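Local structure of alpha,alpha-trehalose-phosphate synthase (UDP-forming) (Burkholderia xenovorans, 5HXA) at residues 185-190 against 223-228. The protein belongs to glycosyltransferase family 20 and has the GT-B architecture of two Rossmann-like domains. Residues are numbered along the deposited sequence; the frame is centred on the assembly and turned at random.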
ATOM      1  N   MET A 185      -5.530   5.627  20.889  1.00 18.70           N
ATOM      2  CA  MET A 185      -5.151   6.980  20.480  1.00 16.78           C
ATOM      3  C   MET A 185      -6.202   8.020  20.872  1.00 20.31           C
ATOM      4  O   MET A 185      -5.865   9.191  21.072  1.00 19.32           O
ATOM      5  CB  MET A 185      -4.910   7.037  18.971  1.00 19.04           C
ATOM      6  CG  MET A 185      -3.600   6.362  18.521  1.00 18.90           C
ATOM      7  SD  MET A 185      -3.500   6.245  16.727  1.00 19.62           S
ATOM      8  CE  MET A 185      -3.020   7.924  16.267  1.00 15.30           C
ATOM      9  N   CYS A 186      -7.475   7.630  20.963  1.00 18.73           N
ATOM     10  CA  CYS A 186      -8.508   8.602  21.311  1.00 19.72           C
ATOM     11  C   CYS A 186      -8.562   8.917  22.805  1.00 20.54           C
ATOM     12  O   CYS A 186      -9.429   9.697  23.231  1.00 18.21           O
ATOM     13  CB  CYS A 186      -9.867   8.110  20.804  1.00 21.13           C
ATOM     14  SG  CYS A 186      -9.948   8.087  18.965  1.00 20.96           S
ATOM     15  N   SER A 187      -7.658   8.343  23.611  1.00 18.42           N
ATOM     16  CA  SER A 187      -7.453   8.834  24.972  1.00 21.56           C
ATOM     17  C   SER A 187      -6.700  10.155  25.002  1.00 20.58           C
ATOM     18  O   SER A 187      -6.718  10.834  26.036  1.00 21.74           O
ATOM     19  CB  SER A 187      -6.697   7.797  25.810  1.00 22.25           C
ATOM     20  OG  SER A 187      -7.541   6.694  26.093  1.00 21.65           O
ATOM     21  N   TYR A 188      -6.018  10.513  23.913  1.00 17.31           N
ATOM     22  CA  TYR A 188      -5.433  11.840  23.779  1.00 16.92           C
ATOM     23  C   TYR A 188      -6.524  12.895  23.614  1.00 22.94           C
ATOM     24  O   TYR A 188      -7.537  12.665  22.945  1.00 18.84           O
ATOM     25  CB  TYR A 188      -4.490  11.889  22.563  1.00 15.93           C
ATOM     26  CG  TYR A 188      -3.173  11.139  22.753  1.00 19.35           C
ATOM     27  CD1 TYR A 188      -2.148  11.685  23.524  1.00 23.32           C
ATOM     28  CD2 TYR A 188      -2.950   9.907  22.133  1.00 15.97           C
ATOM     29  CE1 TYR A 188      -0.938  11.011  23.704  1.00 21.94           C
ATOM     30  CE2 TYR A 188      -1.741   9.219  22.304  1.00 17.57           C
ATOM     31  CZ  TYR A 188      -0.751   9.774  23.096  1.00 19.05           C
ATOM     32  OH  TYR A 188       0.435   9.103  23.276  1.00 20.74           O
ATOM     33  N   ASP A 189      -6.297  14.073  24.211  1.00 17.79           N
ATOM     34  CA  ASP A 189      -7.192  15.212  24.018  1.00 17.54           C
ATOM     35  C   ASP A 189      -6.963  15.911  22.684  1.00 23.67           C
ATOM     36  O   ASP A 189      -7.903  16.479  22.121  1.00 18.78           O
ATOM     37  CB  ASP A 189      -7.017  16.236  25.140  1.00 18.02           C
ATOM     38  CG  ASP A 189      -7.426  15.693  26.486  1.00 26.25           C
ATOM     39  OD1 ASP A 189      -8.624  15.367  26.656  1.00 27.25           O
ATOM     40  OD2 ASP A 189      -6.551  15.594  27.372  1.00 21.45           O
ATOM     41  N   VAL A 190      -5.726  15.922  22.195  1.00 19.94           N
ATOM     42  CA  VAL A 190      -5.363  16.547  20.926  1.00 18.05           C
ATOM     43  C   VAL A 190      -4.473  15.568  20.169  1.00 19.96           C
ATOM     44  O   VAL A 190      -3.529  15.010  20.741  1.00 19.70           O
ATOM     45  CB  VAL A 190      -4.629  17.892  21.135  1.00 20.57           C
ATOM     46  CG1 VAL A 190      -4.252  18.536  19.778  1.00 17.73           C
ATOM     47  CG2 VAL A 190      -5.466  18.855  21.995  1.00 23.53           C
ATOM     48  N   TYR A 223     -15.242   6.573  20.805  1.00 17.46           N
ATOM     49  CA  TYR A 223     -14.932   5.743  21.972  1.00 19.64           C
ATOM     50  C   TYR A 223     -15.267   6.470  23.274  1.00 23.65           C
ATOM     51  O   TYR A 223     -14.490   6.459  24.238  1.00 20.29           O
ATOM     52  CB  TYR A 223     -13.464   5.298  21.960  1.00 24.64           C
ATOM     53  CG  TYR A 223     -12.992   4.744  20.625  1.00 24.36           C
ATOM     54  CD1 TYR A 223     -13.224   3.418  20.279  1.00 21.02           C
ATOM     55  CD2 TYR A 223     -12.316   5.550  19.719  1.00 22.55           C
ATOM     56  CE1 TYR A 223     -12.787   2.912  19.049  1.00 22.16           C
ATOM     57  CE2 TYR A 223     -11.878   5.054  18.494  1.00 20.60           C
ATOM     58  CZ  TYR A 223     -12.119   3.733  18.170  1.00 23.90           C
ATOM     59  OH  TYR A 223     -11.688   3.231  16.959  1.00 22.77           O
ATOM     60  N   ASN A 224     -16.424   7.145  23.286  1.00 18.95           N
ATOM     61  CA  ASN A 224     -16.957   7.818  24.470  1.00 18.37           C
ATOM     62  C   ASN A 224     -16.093   8.998  24.920  1.00 18.41           C
ATOM     63  O   ASN A 224     -16.126   9.383  26.098  1.00 19.12           O
ATOM     64  CB  ASN A 224     -17.137   6.823  25.624  1.00 24.58           C
ATOM     65  CG  ASN A 224     -18.089   7.325  26.702  1.00 32.77           C
ATOM     66  OD1 ASN A 224     -18.883   8.254  26.488  1.00 30.79           O
ATOM     67  ND2 ASN A 224     -18.012   6.702  27.880  1.00 29.32           N
ATOM     68  N   ARG A 225     -15.332   9.595  24.006  1.00 17.75           N
ATOM     69  CA  ARG A 225     -14.493  10.749  24.320  1.00 20.81           C
ATOM     70  C   ARG A 225     -14.553  11.749  23.174  1.00 18.57           C
ATOM     71  O   ARG A 225     -14.748  11.376  22.013  1.00 19.83           O
ATOM     72  CB  ARG A 225     -13.013  10.346  24.558  1.00 21.41           C
ATOM     73  CG  ARG A 225     -12.749   9.419  25.748  1.00 23.47           C
ATOM     74  CD  ARG A 225     -11.232   9.189  25.959  1.00 23.05           C
ATOM     75  NE  ARG A 225     -10.516  10.464  26.120  1.00 23.46           N
ATOM     76  CZ  ARG A 225     -10.226  11.037  27.288  1.00 28.36           C
ATOM     77  NH1 ARG A 225     -10.559  10.452  28.432  1.00 25.44           N
ATOM     78  NH2 ARG A 225      -9.593  12.208  27.313  1.00 22.27           N
ATOM     79  N   PHE A 226     -14.377  13.027  23.507  1.00 22.24           N
ATOM     80  CA  PHE A 226     -14.141  14.063  22.511  1.00 18.76           C
ATOM     81  C   PHE A 226     -12.650  14.383  22.466  1.00 23.03           C
ATOM     82  O   PHE A 226     -11.954  14.317  23.482  1.00 22.46           O
ATOM     83  CB  PHE A 226     -14.941  15.337  22.818  1.00 18.63           C
ATOM     84  CG  PHE A 226     -16.349  15.331  22.253  1.00 23.80           C
ATOM     85  CD1 PHE A 226     -17.366  14.642  22.897  1.00 18.55           C
ATOM     86  CD2 PHE A 226     -16.646  16.007  21.074  1.00 23.11           C
ATOM     87  CE1 PHE A 226     -18.670  14.623  22.381  1.00 22.37           C
ATOM     88  CE2 PHE A 226     -17.946  15.991  20.547  1.00 22.22           C
ATOM     89  CZ  PHE A 226     -18.959  15.307  21.206  1.00 20.47           C
ATOM     90  N   LEU A 227     -12.165  14.728  21.276  1.00 18.61           N
ATOM     91  CA  LEU A 227     -10.769  15.113  21.095  1.00 18.19           C
ATOM     92  C   LEU A 227     -10.684  16.008  19.869  1.00 20.94           C
ATOM     93  O   LEU A 227     -11.552  15.972  18.991  1.00 20.90           O
ATOM     94  CB  LEU A 227      -9.847  13.893  20.928  1.00 17.88           C
ATOM     95  CG  LEU A 227     -10.103  12.930  19.764  1.00 19.02           C
ATOM     96  CD1 LEU A 227      -8.809  12.252  19.324  1.00 19.57           C
ATOM     97  CD2 LEU A 227     -11.147  11.852  20.116  1.00 20.40           C
ATOM     98  N   LYS A 228      -9.624  16.813  19.815  1.00 19.73           N
ATOM     99  CA  LYS A 228      -9.338  17.640  18.647  1.00 22.14           C
ATOM    100  C   LYS A 228      -8.295  16.937  17.791  1.00 24.97           C
ATOM    101  O   LYS A 228      -7.290  16.444  18.313  1.00 21.74           O
ATOM    102  CB  LYS A 228      -8.842  19.035  19.047  1.00 24.14           C
ATOM    103  CG  LYS A 228      -8.664  19.976  17.844  1.00 27.69           C
ATOM    104  CD  LYS A 228      -8.440  21.402  18.287  1.00 42.25           C
ATOM    105  CE  LYS A 228      -8.253  22.339  17.100  1.00 44.50           C
ATOM    106  NZ  LYS A 228      -9.463  22.405  16.248  1.00 48.01           N
TER
HETATM  107  O   HOH W   1      -9.851  12.617  24.411  1.00 19.17           O
HETATM  108  O   HOH W   2     -10.833  16.154  25.264  1.00 17.75           O
HETATM  109  O   HOH W   3      -9.800  14.805  28.948  1.00 30.07           O
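Parallel strand pairing starts here in the larger, mixed sheet of the GT-B fold, where Val190 opens strand 190-193 beside Lys228 of strand 225-231. Lys228 N donates to Asp189 O at 2.9 Å, nearly straight at 166°. Val190 CA lies 3.2 Å from Lys228 O, a CA-H...O contact. Before the strand, a type I turn from Met185 to Tyr188 brings carbonyls to the Arg225 side chain. This side chain runs past Cys186 O and bends at chi3 (56°), which turns NE toward Asp189 and a water. Arg225 NE gives a weak bond to Cys186 O and a shorter one, 2.8 Å, to this water, also within bonding distance of Tyr188 O and Phe226 O. Asp189 OD1 meets Arg225 NH2 in the guanidinium plane, a salt bridge of 3.4 Å with the planes 52° apart. A second water joins OD1 to Phe226 O. Cys186 SG sits at the edge of the Tyr223 ring, 3.6 Å from CD2, and Cys186 CB touches Leu227 CD2. Beside the single strand bond, Arg225 is tied to 185-190 by a weak bond, water and a salt bridge. Asp189, shared by Arg225 and, through OD2, Arg150, probably offsets the repulsion between these like charges.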